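Local structure of triosephosphate isomerase (Trichomonas vaginalis, 4O4V) at residues A[4-9]-A[239-244]; A[124-129]-A[144-149]; A[42-47]-A[60-65]; A[25-30]-A[52-57]. The protein probably interconverts D-glyceraldehyde 3-phosphate and dihydroxyacetone phosphate, a step of glycolysis and gluconeogenesis, working as a homodimer of TIM barrels. One frame throughout, in Å; residues are numbered along the deposited sequence. Where two conformers were deposited one is given.

Interaction 1 of 4, residues A[4-9]-A[239-244]; sequences FFVGGN and PGFINI
Val6 and Gly8, on strand 5-9, face Phe241 and Ile244 of helix 240-246, and the short strand and helix segments run nearly antiparallel, at 157°, with their axes 9.8 Å apart. Phe241 bridges the gap with its ring: CG stands anti to the backbone N (chi1 -174°), and the far end of the ring reaches the strand. There CE1 lies 3.5 Å from Gly8 CA, an oblique approach, while the carbonyl carbon of Gly7 sits at the ring edge. The bare CA of Gly8 lets the ring come this close, because a CB on this residue would collide with Phe241 CZ. This is the packing of the last helix of a TIM barrel against the first strand: the helix lies over strand 5-9, Ile244 reaching Phe230 and Val232 of strand 229-232 and Phe241 reaching Val38 of strand 37-41. The Val6 and Phe241 side chains pass one another from opposite directions, Val6 CG1 resting 3.7 Å from Phe241 CE1. The same methyl also meets CG2 of Ile244, at 4.2 Å, whereas Val6 CG2 turns to the Ile244 carbonyl oxygen. That oxygen accepts a hydrogen bond from Ser247 OG.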
loop_
_atom_site.group_PDB
_atom_site.type_symbol
_atom_site.label_atom_id
_atom_site.label_comp_id
_atom_site.label_asym_id
_atom_site.label_seq_id
_atom_site.Cartn_x
_atom_site.Cartn_y
_atom_site.Cartn_z
ATOM N N PHE A 4 21.970 -19.466 6.116
ATOM C CA PHE A 4 20.559 -19.679 6.456
ATOM C C PHE A 4 19.882 -18.327 6.610
ATOM O O PHE A 4 20.474 -17.389 7.151
ATOM C CB PHE A 4 20.464 -20.488 7.750
ATOM C CG PHE A 4 19.140 -21.207 7.963
ATOM C CD1 PHE A 4 18.889 -22.409 7.348
ATOM C CD2 PHE A 4 18.170 -20.723 8.837
ATOM C CE1 PHE A 4 17.757 -23.135 7.583
ATOM C CE2 PHE A 4 17.018 -21.448 9.065
ATOM C CZ PHE A 4 16.812 -22.651 8.444
ATOM N N PHE A 5 18.639 -18.247 6.163
ATOM C CA PHE A 5 17.925 -16.959 6.066
ATOM C C PHE A 5 16.550 -17.105 6.667
ATOM O O PHE A 5 15.784 -17.969 6.241
ATOM C CB PHE A 5 17.835 -16.578 4.585
ATOM C CG PHE A 5 17.222 -15.226 4.321
ATOM C CD1 PHE A 5 15.836 -15.047 4.354
ATOM C CD2 PHE A 5 18.025 -14.143 4.027
ATOM C CE1 PHE A 5 15.280 -13.803 4.088
ATOM C CE2 PHE A 5 17.463 -12.898 3.778
ATOM C CZ PHE A 5 16.087 -12.745 3.804
ATOM N N VAL A 6 16.199 -16.231 7.595
ATOM C CA VAL A 6 14.854 -16.222 8.185
ATOM C C VAL A 6 14.264 -14.853 8.082
ATOM O O VAL A 6 14.789 -13.876 8.660
ATOM C CB VAL A 6 14.871 -16.752 9.641
ATOM C CG1 VAL A 6 13.472 -16.676 10.265
ATOM C CG2 VAL A 6 15.432 -18.194 9.693
ATOM N N GLY A 7 13.166 -14.759 7.345
ATOM C CA GLY A 7 12.376 -13.539 7.236
ATOM C C GLY A 7 11.135 -13.644 8.066
ATOM O O GLY A 7 10.400 -14.635 7.970
ATOM N N GLY A 8 10.879 -12.675 8.912
ATOM C CA GLY A 8 9.631 -12.576 9.648
ATOM C C GLY A 8 8.657 -11.672 8.932
ATOM O O GLY A 8 8.856 -10.440 8.963
ATOM N N ASN A 9 7.592 -12.197 8.364
ATOM C CA ASN A 9 6.588 -11.384 7.675
ATOM C C ASN A 9 5.445 -11.095 8.640
ATOM O O ASN A 9 4.602 -11.954 8.884
ATOM C CB ASN A 9 6.083 -12.137 6.452
ATOM C CG ASN A 9 5.057 -11.360 5.674
ATOM O OD1 ASN A 9 4.856 -10.156 5.904
ATOM N ND2 ASN A 9 4.434 -12.010 4.719
ATOM N N PRO A 239 7.063 -14.941 20.496
ATOM C CA PRO A 239 8.415 -15.326 20.921
ATOM C C PRO A 239 8.976 -16.534 20.165
ATOM O O PRO A 239 10.205 -16.673 20.025
ATOM C CB PRO A 239 8.250 -15.624 22.420
ATOM C CG PRO A 239 7.046 -14.857 22.830
ATOM C CD PRO A 239 6.129 -14.801 21.629
ATOM N N GLY A 240 8.105 -17.381 19.633
ATOM C CA GLY A 240 8.539 -18.541 18.865
ATOM C C GLY A 240 9.326 -18.190 17.602
ATOM O O GLY A 240 10.008 -19.072 17.040
ATOM N N PHE A 241 9.254 -16.942 17.132
ATOM C CA PHE A 241 10.105 -16.523 16.039
ATOM C C PHE A 241 11.563 -16.839 16.341
ATOM O O PHE A 241 12.316 -17.232 15.450
ATOM C CB PHE A 241 9.929 -15.018 15.775
ATOM C CG PHE A 241 10.668 -14.515 14.576
ATOM C CD1 PHE A 241 10.373 -15.019 13.305
ATOM C CD2 PHE A 241 11.697 -13.576 14.696
ATOM C CE1 PHE A 241 11.048 -14.579 12.185
ATOM C CE2 PHE A 241 12.363 -13.119 13.570
ATOM C CZ PHE A 241 12.058 -13.614 12.315
ATOM N N ILE A 242 11.987 -16.697 17.593
ATOM C CA ILE A 242 13.395 -16.901 17.933
ATOM C C ILE A 242 13.773 -18.381 17.773
ATOM O O ILE A 242 14.873 -18.702 17.351
ATOM C CB ILE A 242 13.708 -16.337 19.346
ATOM C CG1 ILE A 242 13.208 -14.877 19.422
ATOM C CG2 ILE A 242 15.181 -16.503 19.643
ATOM C CD1 ILE A 242 13.686 -13.971 18.284
ATOM N N ASN A 243 12.874 -19.291 18.154
ATOM C CA ASN A 243 13.107 -20.702 17.917
ATOM C C ASN A 243 13.341 -20.972 16.454
ATOM O O ASN A 243 14.202 -21.764 16.081
ATOM C CB ASN A 243 11.922 -21.543 18.385
ATOM C CG ASN A 243 11.683 -21.432 19.839
ATOM O OD1 ASN A 243 11.117 -20.447 20.316
ATOM N ND2 ASN A 243 12.102 -22.443 20.582
ATOM N N ILE A 244 12.569 -20.329 15.597
ATOM C CA ILE A 244 12.693 -20.516 14.162
ATOM C C ILE A 244 14.025 -19.948 13.652
ATOM O O ILE A 244 14.702 -20.588 12.866
ATOM C CB ILE A 244 11.479 -19.941 13.425
ATOM C CG1 ILE A 244 10.190 -20.618 13.889
ATOM C CG2 ILE A 244 11.651 -20.076 11.960
ATOM C CD1 ILE A 244 8.907 -19.886 13.508
#

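Interaction 2 of 4, residues A[124-129]-A[144-149]; sequences YCCGEH and AQIEKM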
loop_
_atom_site.group_PDB
_atom_site.type_symbol
_atom_site.label_atom_id
_atom_site.label_comp_id
_atom_site.label_asym_id
_atom_site.label_seq_id
_atom_site.Cartn_x
_atom_site.Cartn_y
_atom_site.Cartn_z
ATOM N N TYR A 124 11.370 -12.982 -3.294
ATOM C CA TYR A 124 10.385 -13.176 -4.370
ATOM C C TYR A 124 9.623 -14.474 -4.118
ATOM O O TYR A 124 10.252 -15.544 -4.015
ATOM C CB TYR A 124 11.087 -13.214 -5.725
ATOM C CG TYR A 124 10.155 -13.075 -6.901
ATOM C CD1 TYR A 124 9.533 -14.164 -7.451
ATOM C CD2 TYR A 124 9.892 -11.825 -7.449
ATOM C CE1 TYR A 124 8.680 -14.021 -8.575
ATOM C CE2 TYR A 124 9.072 -11.685 -8.540
ATOM C CZ TYR A 124 8.465 -12.770 -9.089
ATOM O OH TYR A 124 7.671 -12.562 -10.202
ATOM N N CYS A 125 8.308 -14.408 -4.000
ATOM C CA CYS A 125 7.494 -15.548 -3.615
ATOM C C CYS A 125 6.810 -16.196 -4.793
ATOM O O CYS A 125 6.403 -15.528 -5.734
ATOM C CB CYS A 125 6.419 -15.067 -2.620
ATOM S SG CYS A 125 7.032 -14.287 -1.118
ATOM N N CYS A 126 6.668 -17.522 -4.708
ATOM C CA CYS A 126 5.977 -18.319 -5.709
ATOM C C CYS A 126 5.272 -19.467 -5.001
ATOM O O CYS A 126 5.422 -19.628 -3.768
ATOM C CB CYS A 126 7.011 -18.875 -6.682
ATOM S SG CYS A 126 8.183 -20.079 -5.990
ATOM N N GLY A 127 4.458 -20.230 -5.734
ATOM C CA GLY A 127 3.808 -21.409 -5.176
ATOM C C GLY A 127 2.497 -21.709 -5.862
ATOM O O GLY A 127 1.811 -20.809 -6.339
ATOM N N GLU A 128 2.153 -23.007 -5.898
ATOM C CA GLU A 128 0.957 -23.473 -6.591
ATOM C C GLU A 128 -0.242 -23.669 -5.675
ATOM O O GLU A 128 -0.124 -23.876 -4.471
ATOM C CB GLU A 128 1.250 -24.763 -7.360
ATOM C CG GLU A 128 1.086 -26.058 -6.598
ATOM C CD GLU A 128 2.160 -26.403 -5.596
ATOM O OE1 GLU A 128 3.051 -25.547 -5.289
ATOM O OE2 GLU A 128 2.132 -27.545 -5.087
ATOM N N HIS A 129 -1.406 -23.624 -6.302
ATOM C CA HIS A 129 -2.700 -23.816 -5.654
ATOM C C HIS A 129 -3.113 -25.278 -5.699
ATOM O O HIS A 129 -2.479 -26.135 -6.326
ATOM C CB HIS A 129 -3.760 -22.979 -6.352
ATOM C CG HIS A 129 -3.493 -21.512 -6.270
ATOM N ND1 HIS A 129 -2.558 -20.864 -7.041
ATOM C CD2 HIS A 129 -4.041 -20.565 -5.477
ATOM C CE1 HIS A 129 -2.526 -19.581 -6.710
ATOM N NE2 HIS A 129 -3.427 -19.372 -5.776
ATOM N N ALA A 144 6.794 -22.008 -14.380
ATOM C CA ALA A 144 6.329 -20.876 -15.158
ATOM C C ALA A 144 6.525 -19.581 -14.380
ATOM O O ALA A 144 6.900 -18.563 -14.957
ATOM C CB ALA A 144 4.857 -21.058 -15.547
ATOM N N GLN A 145 6.252 -19.603 -13.073
ATOM C CA GLN A 145 6.432 -18.407 -12.256
ATOM C C GLN A 145 7.904 -17.996 -12.196
ATOM O O GLN A 145 8.241 -16.806 -12.314
ATOM C CB GLN A 145 5.909 -18.637 -10.847
ATOM C CG GLN A 145 4.402 -18.834 -10.765
ATOM C CD GLN A 145 3.931 -18.921 -9.340
ATOM O OE1 GLN A 145 4.461 -19.719 -8.549
ATOM N NE2 GLN A 145 2.969 -18.091 -8.981
ATOM N N ILE A 146 8.773 -18.961 -11.945
ATOM C CA ILE A 146 10.217 -18.671 -11.849
ATOM C C ILE A 146 10.767 -18.236 -13.203
ATOM O O ILE A 146 11.610 -17.339 -13.269
ATOM C CB ILE A 146 10.977 -19.864 -11.274
ATOM C CG1 ILE A 146 10.518 -20.179 -9.839
ATOM C CG2 ILE A 146 12.517 -19.632 -11.356
ATOM C CD1 ILE A 146 10.860 -19.149 -8.810
ATOM N N GLU A 147 10.280 -18.820 -14.287
ATOM C CA GLU A 147 10.710 -18.417 -15.616
ATOM C C GLU A 147 10.263 -17.005 -15.987
ATOM O O GLU A 147 10.915 -16.365 -16.813
ATOM C CB GLU A 147 10.252 -19.443 -16.660
ATOM C CG GLU A 147 10.947 -20.800 -16.545
ATOM C CD GLU A 147 10.438 -21.818 -17.546
ATOM O OE1 GLU A 147 10.795 -21.702 -18.738
ATOM O OE2 GLU A 147 9.706 -22.750 -17.154
ATOM N N LYS A 148 9.179 -16.506 -15.404
ATOM C CA LYS A 148 8.824 -15.094 -15.574
ATOM C C LYS A 148 9.713 -14.173 -14.740
ATOM O O LYS A 148 10.003 -13.044 -15.149
ATOM C CB LYS A 148 7.350 -14.861 -15.208
ATOM N N MET A 149 10.164 -14.652 -13.593
ATOM C CA MET A 149 11.052 -13.870 -12.735
ATOM C C MET A 149 12.470 -13.741 -13.307
ATOM O O MET A 149 13.086 -12.678 -13.257
ATOM C CB MET A 149 11.123 -14.522 -11.337
ATOM C CG MET A 149 11.893 -13.718 -10.283
ATOM S SD MET A 149 12.634 -14.685 -8.914
ATOM C CE MET A 149 13.939 -15.502 -9.788
HETATM O O HOH W 1 6.524 -14.874 -11.048
HETATM O O HOH W 2 1.965 -18.038 -6.217
#
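A buried strand-to-helix contact, part apolar and part polar, sets Tyr124, Cys126 and Gly127 against Gln145, Ile146 and Met149, where strand 121-126 of the barrel wall meets the outer helix 138-149. At the apolar end the Met149 side chain lies over one face of the Tyr124 ring. Its CG stands 3.5 Å from the ring centroid and only 7° off the normal, a CH-pi contact. The sulfur sits over the same face but displaced toward the CB side, with SD 3.5 Å from Tyr124 CD1, which makes a Met-aromatic pair. A water in the ring plane accepts a hydrogen bond from Tyr124 OH and donates to the Gln145 carbonyl oxygen, tying the tip of the ring to the helix backbone.

The other end is held by the Gln145 amide. The chain is extended at chi2 (-174°), which carries CD out toward the strand; Gln145 OE1 then lies 2.9 Å from Gly127 N, and the N-H meets an in-plane lone pair almost straight, at 164°. NE2 reaches Gly127 O through a second water, so the N-H and the carbonyl oxygen of Gly127 are both engaged, one directly and one through water. Between the two ends Cys126 SG touches Ile146 CD1 at 4.0 Å. Helix 105-117 on the Tyr124 side and helix 179-197 on the Ile146 side flank this layer, as expected for the helical outer shell of a TIM barrel.

Interaction 3 of 4, residues A[42-47]-A[60-65]; sequences APFIFL and VSAENV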
loop_
_atom_site.group_PDB
_atom_site.type_symbol
_atom_site.label_atom_id
_atom_site.label_comp_id
_atom_site.label_asym_id
_atom_site.label_seq_id
_atom_site.Cartn_x
_atom_site.Cartn_y
_atom_site.Cartn_z
ATOM N N ALA A 42 7.466 -5.460 7.849
ATOM C CA ALA A 42 6.363 -4.850 8.593
ATOM C C ALA A 42 5.559 -3.940 7.684
ATOM O O ALA A 42 6.040 -3.525 6.622
ATOM C CB ALA A 42 6.913 -4.077 9.763
ATOM N N PRO A 43 4.358 -3.545 8.120
ATOM C CA PRO A 43 3.563 -2.570 7.351
ATOM C C PRO A 43 4.310 -1.269 7.125
ATOM O O PRO A 43 5.083 -0.816 7.977
ATOM C CB PRO A 43 2.333 -2.347 8.242
ATOM C CG PRO A 43 2.190 -3.638 8.983
ATOM C CD PRO A 43 3.585 -4.100 9.249
ATOM N N PHE A 44 4.040 -0.622 5.998
ATOM C CA PHE A 44 4.772 0.581 5.625
ATOM C C PHE A 44 4.836 1.608 6.732
ATOM O O PHE A 44 5.879 2.226 6.959
ATOM C CB PHE A 44 4.148 1.273 4.408
ATOM C CG PHE A 44 4.208 0.515 3.117
ATOM C CD1 PHE A 44 5.414 0.151 2.542
ATOM C CD2 PHE A 44 3.047 0.217 2.442
ATOM C CE1 PHE A 44 5.434 -0.514 1.301
ATOM C CE2 PHE A 44 3.070 -0.441 1.206
ATOM C CZ PHE A 44 4.262 -0.800 0.659
ATOM N N ILE A 45 3.700 1.834 7.399
ATOM C CA ILE A 45 3.594 2.907 8.374
ATOM C C ILE A 45 4.411 2.621 9.638
ATOM O O ILE A 45 4.713 3.556 10.401
ATOM C CB ILE A 45 2.106 3.172 8.677
ATOM C CG1 ILE A 45 1.920 4.545 9.335
ATOM C CG2 ILE A 45 1.476 2.057 9.494
ATOM C CD1 ILE A 45 0.447 4.936 9.548
ATOM N N PHE A 46 4.783 1.367 9.856
ATOM C CA PHE A 46 5.654 0.991 10.966
ATOM C C PHE A 46 7.125 0.875 10.570
ATOM O O PHE A 46 7.983 0.695 11.440
ATOM C CB PHE A 46 5.223 -0.348 11.584
ATOM C CG PHE A 46 3.842 -0.358 12.193
ATOM C CD1 PHE A 46 3.272 0.762 12.784
ATOM C CD2 PHE A 46 3.098 -1.525 12.181
ATOM C CE1 PHE A 46 1.968 0.700 13.331
ATOM C CE2 PHE A 46 1.804 -1.581 12.728
ATOM C CZ PHE A 46 1.260 -0.472 13.319
ATOM N N LEU A 47 7.456 0.992 9.296
ATOM C CA LEU A 47 8.843 0.827 8.884
ATOM C C LEU A 47 9.788 1.845 9.525
ATOM O O LEU A 47 10.887 1.468 9.910
ATOM C CB LEU A 47 8.981 0.844 7.363
ATOM C CG LEU A 47 8.382 -0.374 6.621
ATOM C CD1 LEU A 47 8.498 -0.185 5.135
ATOM C CD2 LEU A 47 9.034 -1.673 7.005
ATOM N N VAL A 60 15.578 -4.617 8.190
ATOM C CA VAL A 60 14.165 -4.347 7.970
ATOM C C VAL A 60 13.805 -4.560 6.505
ATOM O O VAL A 60 14.603 -4.291 5.596
ATOM C CB VAL A 60 13.886 -2.899 8.423
ATOM C CG1 VAL A 60 12.446 -2.505 8.184
ATOM C CG2 VAL A 60 14.179 -2.736 9.896
ATOM N N SER A 61 12.573 -4.996 6.261
ATOM C CA SER A 61 12.035 -5.169 4.925
ATOM C C SER A 61 10.651 -4.579 4.784
ATOM O O SER A 61 9.824 -4.642 5.693
ATOM C CB SER A 61 11.923 -6.674 4.625
ATOM O OG SER A 61 11.467 -6.953 3.316
ATOM N N ALA A 62 10.391 -4.008 3.610
ATOM C CA ALA A 62 9.017 -3.749 3.212
ATOM C C ALA A 62 8.298 -5.016 2.813
ATOM O O ALA A 62 8.919 -6.065 2.571
ATOM C CB ALA A 62 8.989 -2.757 2.056
ATOM N N GLU A 63 6.982 -4.948 2.715
ATOM C CA GLU A 63 6.139 -6.083 2.346
ATOM C C GLU A 63 5.691 -6.049 0.882
ATOM O O GLU A 63 5.062 -6.992 0.393
ATOM C CB GLU A 63 4.904 -6.185 3.243
ATOM C CG GLU A 63 5.246 -6.582 4.695
ATOM C CD GLU A 63 4.024 -6.709 5.581
ATOM O OE1 GLU A 63 2.903 -6.860 5.078
ATOM O OE2 GLU A 63 4.205 -6.656 6.846
ATOM N N ASN A 64 6.018 -4.960 0.200
ATOM C CA ASN A 64 5.652 -4.704 -1.192
ATOM C C ASN A 64 6.327 -3.396 -1.599
ATOM O O ASN A 64 6.675 -2.595 -0.727
ATOM C CB ASN A 64 4.131 -4.565 -1.337
ATOM C CG ASN A 64 3.682 -4.393 -2.760
ATOM O OD1 ASN A 64 4.199 -5.035 -3.650
ATOM N ND2 ASN A 64 2.706 -3.504 -2.965
ATOM N N VAL A 65 6.421 -3.146 -2.899
ATOM C CA VAL A 65 6.806 -1.837 -3.447
ATOM C C VAL A 65 6.103 -1.683 -4.779
ATOM O O VAL A 65 5.661 -2.664 -5.389
ATOM C CB VAL A 65 8.332 -1.690 -3.673
ATOM C CG1 VAL A 65 9.114 -1.850 -2.417
ATOM C CG2 VAL A 65 8.855 -2.650 -4.712
HETATM O O HOH W 3 5.756 -2.777 4.014
#
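The carbonyl oxygen of Ala42 and the backbone N of Glu63 are joined by one water, which donates to Ala42 O at 2.7 Å and accepts from Glu63 N at 2.8 Å. This water also lies over one face of the Phe44 ring, offset toward the rim. A direct backbone bond runs beside it, from Ala42 N to Ser61 O at 3.3 Å, continuing the pairing of strands 37-41 and 59-62 at the start of the loop.

The Phe44 ring swings across to the other segment, its CE1 coming within 3.2 Å of the Asn64 carbonyl oxygen, which sits at the ring edge. Leu47 packs its two methyls on the strand. CD2 meets Val60 CG1 at 3.7 Å and also nears Ser61 O, while CD1 rests on Ala62 CB at 4.0 Å.

Glu63 carries its carboxylate over an extended chain (chi2 -179°) to lie alongside Pro43, and Glu63 OE2 comes to 3.1 Å from Ala42 C. Pro43 N has no hydrogen to offer it. The other oxygen, OE1, accepts from Gly75 N of the second subunit, and Pro43 and Phe44 pack on that subunit too. Glu63, lying against Ala42 and Pro43, thus also bonds across the dimer interface, consistent with the loop's position there depending on both subunits, and the N-H it receives would probably favour the charged carboxylate.

Interaction 4 of 4, residues A[25-30]-A[52-57]; sequences EMLNGA and QKLRKD
The C-terminal ends of two neighbouring outer helices of the TIM barrel, 17-28 and 47-53, are tied together here by the side chains of Asn28 and Arg55. The Asn28 amide binds the backbone at the end of helix 47-53 and just after it. Its ND2 donates to Lys53 O at 3.0 Å, close to the amide plane, and its OD1 accepts from Arg55 N at 2.9 Å, with that donor 38° above the carbonyl plane.

Arg55 returns the grip. CG lies between the backbone N and the carbonyl carbon (chi1 57°), and the two side chains run by each other in opposite directions, Arg55 CB and CG lying against Asn28 OD1. Arg55 NH1 then bonds two carbonyl oxygens that lie at the edge of the guanidinium, Leu27 O at 3.0 Å and Ala30 O at 2.9 Å, the second bond nearly straight at 171°. Leu27 O also accepts from Ala30 N. Arg55 also holds Asp57 side-on in a salt bridge, Arg55 NE 2.9 Å from Asp57 OD1 and Arg55 NH2 2.9 Å from Asp57 OD2. A water spans NH2 and Ala30 O. All the guanidinium nitrogens are therefore engaged, which should fix the group's rotation, and its positive charge probably interacts favourably with the helix dipole at the C-terminal end of helix 17-28.

Next to these bonds Leu27 CD1 meets Leu54 CD1 at 4.2 Å. Trp58 makes a cation-pi contact with Arg55 and also touches Leu27, and Leu27 and Ala30 lean on Ile242 of helix 240-246.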
loop_
_atom_site.group_PDB
_atom_site.type_symbol
_atom_site.label_atom_id
_atom_site.label_comp_id
_atom_site.label_asym_id
_atom_site.label_seq_id
_atom_site.Cartn_x
_atom_site.Cartn_y
_atom_site.Cartn_z
ATOM N N GLU A 25 10.975 -4.651 21.078
ATOM C CA GLU A 25 11.704 -4.842 22.338
ATOM C C GLU A 25 11.975 -6.319 22.600
ATOM O O GLU A 25 13.096 -6.684 23.024
ATOM C CB GLU A 25 10.919 -4.228 23.490
ATOM N N MET A 26 11.017 -7.188 22.329
ATOM C CA MET A 26 11.205 -8.626 22.537
ATOM C C MET A 26 12.228 -9.202 21.583
ATOM O O MET A 26 13.061 -10.024 21.963
ATOM C CB MET A 26 9.871 -9.347 22.397
ATOM C CG MET A 26 9.936 -10.883 22.544
ATOM S SD MET A 26 10.479 -11.849 21.101
ATOM C CE MET A 26 9.092 -11.702 20.005
ATOM N N LEU A 27 12.195 -8.785 20.342
ATOM C CA LEU A 27 13.180 -9.240 19.379
ATOM C C LEU A 27 14.580 -8.772 19.761
ATOM O O LEU A 27 15.558 -9.510 19.570
ATOM C CB LEU A 27 12.848 -8.728 17.975
ATOM C CG LEU A 27 11.515 -9.209 17.381
ATOM C CD1 LEU A 27 11.227 -8.556 16.059
ATOM C CD2 LEU A 27 11.503 -10.727 17.229
ATOM N N ASN A 28 14.710 -7.550 20.270
ATOM C CA ASN A 28 16.010 -7.019 20.602
ATOM C C ASN A 28 16.707 -7.743 21.738
ATOM O O ASN A 28 17.933 -7.697 21.829
ATOM C CB ASN A 28 15.859 -5.544 20.943
ATOM C CG ASN A 28 15.661 -4.696 19.722
ATOM O OD1 ASN A 28 15.750 -5.167 18.588
ATOM N ND2 ASN A 28 15.395 -3.435 19.935
ATOM N N GLY A 29 15.985 -8.416 22.592
ATOM C CA GLY A 29 16.566 -9.178 23.691
ATOM C C GLY A 29 16.784 -10.654 23.374
ATOM O O GLY A 29 17.254 -11.410 24.248
ATOM N N ALA A 30 16.482 -11.084 22.163
ATOM C CA ALA A 30 16.559 -12.508 21.800
ATOM C C ALA A 30 17.997 -12.966 21.574
ATOM O O ALA A 30 18.789 -12.276 20.965
ATOM C CB ALA A 30 15.743 -12.757 20.556
ATOM N N GLN A 52 14.394 2.539 13.071
ATOM C CA GLN A 52 15.010 3.237 14.186
ATOM C C GLN A 52 15.371 2.318 15.343
ATOM O O GLN A 52 16.469 2.429 15.918
ATOM C CB GLN A 52 14.062 4.330 14.667
ATOM N N LYS A 53 14.489 1.389 15.694
ATOM C CA LYS A 53 14.578 0.678 16.960
ATOM C C LYS A 53 15.066 -0.760 16.898
ATOM O O LYS A 53 15.525 -1.282 17.908
ATOM C CB LYS A 53 13.239 0.715 17.656
ATOM C CG LYS A 53 12.817 2.114 18.031
ATOM C CD LYS A 53 11.450 2.149 18.714
ATOM C CE LYS A 53 11.059 3.568 19.156
ATOM N NZ LYS A 53 10.817 4.489 18.016
ATOM N N LEU A 54 14.975 -1.423 15.756
ATOM C CA LEU A 54 15.356 -2.829 15.681
ATOM C C LEU A 54 16.868 -2.992 15.754
ATOM O O LEU A 54 17.631 -2.209 15.158
ATOM C CB LEU A 54 14.846 -3.445 14.372
ATOM C CG LEU A 54 15.082 -4.947 14.236
ATOM C CD1 LEU A 54 14.246 -5.736 15.278
ATOM C CD2 LEU A 54 14.736 -5.376 12.811
ATOM N N ARG A 55 17.290 -4.017 16.475
ATOM C CA ARG A 55 18.672 -4.438 16.544
ATOM C C ARG A 55 19.350 -4.378 15.181
ATOM O O ARG A 55 18.831 -4.883 14.187
ATOM C CB ARG A 55 18.745 -5.841 17.152
ATOM C CG ARG A 55 17.929 -6.910 16.401
ATOM C CD ARG A 55 17.789 -8.172 17.175
ATOM N NE ARG A 55 19.071 -8.846 17.282
ATOM C CZ ARG A 55 19.325 -9.822 18.121
ATOM N NH1 ARG A 55 18.384 -10.266 18.925
ATOM N NH2 ARG A 55 20.516 -10.397 18.115
ATOM N N LYS A 56 20.539 -3.785 15.141
ATOM C CA LYS A 56 21.198 -3.468 13.882
ATOM C C LYS A 56 21.884 -4.655 13.222
ATOM O O LYS A 56 22.326 -4.532 12.072
ATOM C CB LYS A 56 22.220 -2.341 14.093
ATOM N N ASP A 57 21.984 -5.779 13.922
ATOM C CA ASP A 57 22.463 -6.997 13.288
ATOM C C ASP A 57 21.397 -7.707 12.430
ATOM O O ASP A 57 21.713 -8.676 11.750
ATOM C CB ASP A 57 23.075 -7.966 14.315
ATOM C CG ASP A 57 22.122 -8.402 15.417
ATOM O OD1 ASP A 57 21.229 -7.633 15.812
ATOM O OD2 ASP A 57 22.267 -9.531 15.920
HETATM O O HOH W 4 21.740 -12.567 19.650
#

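All four contacts belong to one TIM barrel, and interactions 1, 2 and 3 reach its parallel sheet through strands 5-9, 121-126 and 59-62. Interaction 1 joins the first strand to the last helix, so interactions 2, 3 and 4 are nested within the loop it closes. Interactions 3 and 4 alternate along the chain and touch through Val60 and Leu54, their centres about 16 Å apart. Interaction 4 lies about 13 Å from interaction 1, centre to centre, where helix 17-28 packs on helix 240-246. Interaction 2 stands across the chain's centre from interactions 1 and 4. Interactions 1 and 2 join wall to shell, interaction 4 ties two shell helices, and interaction 3 sits at the dimer interface.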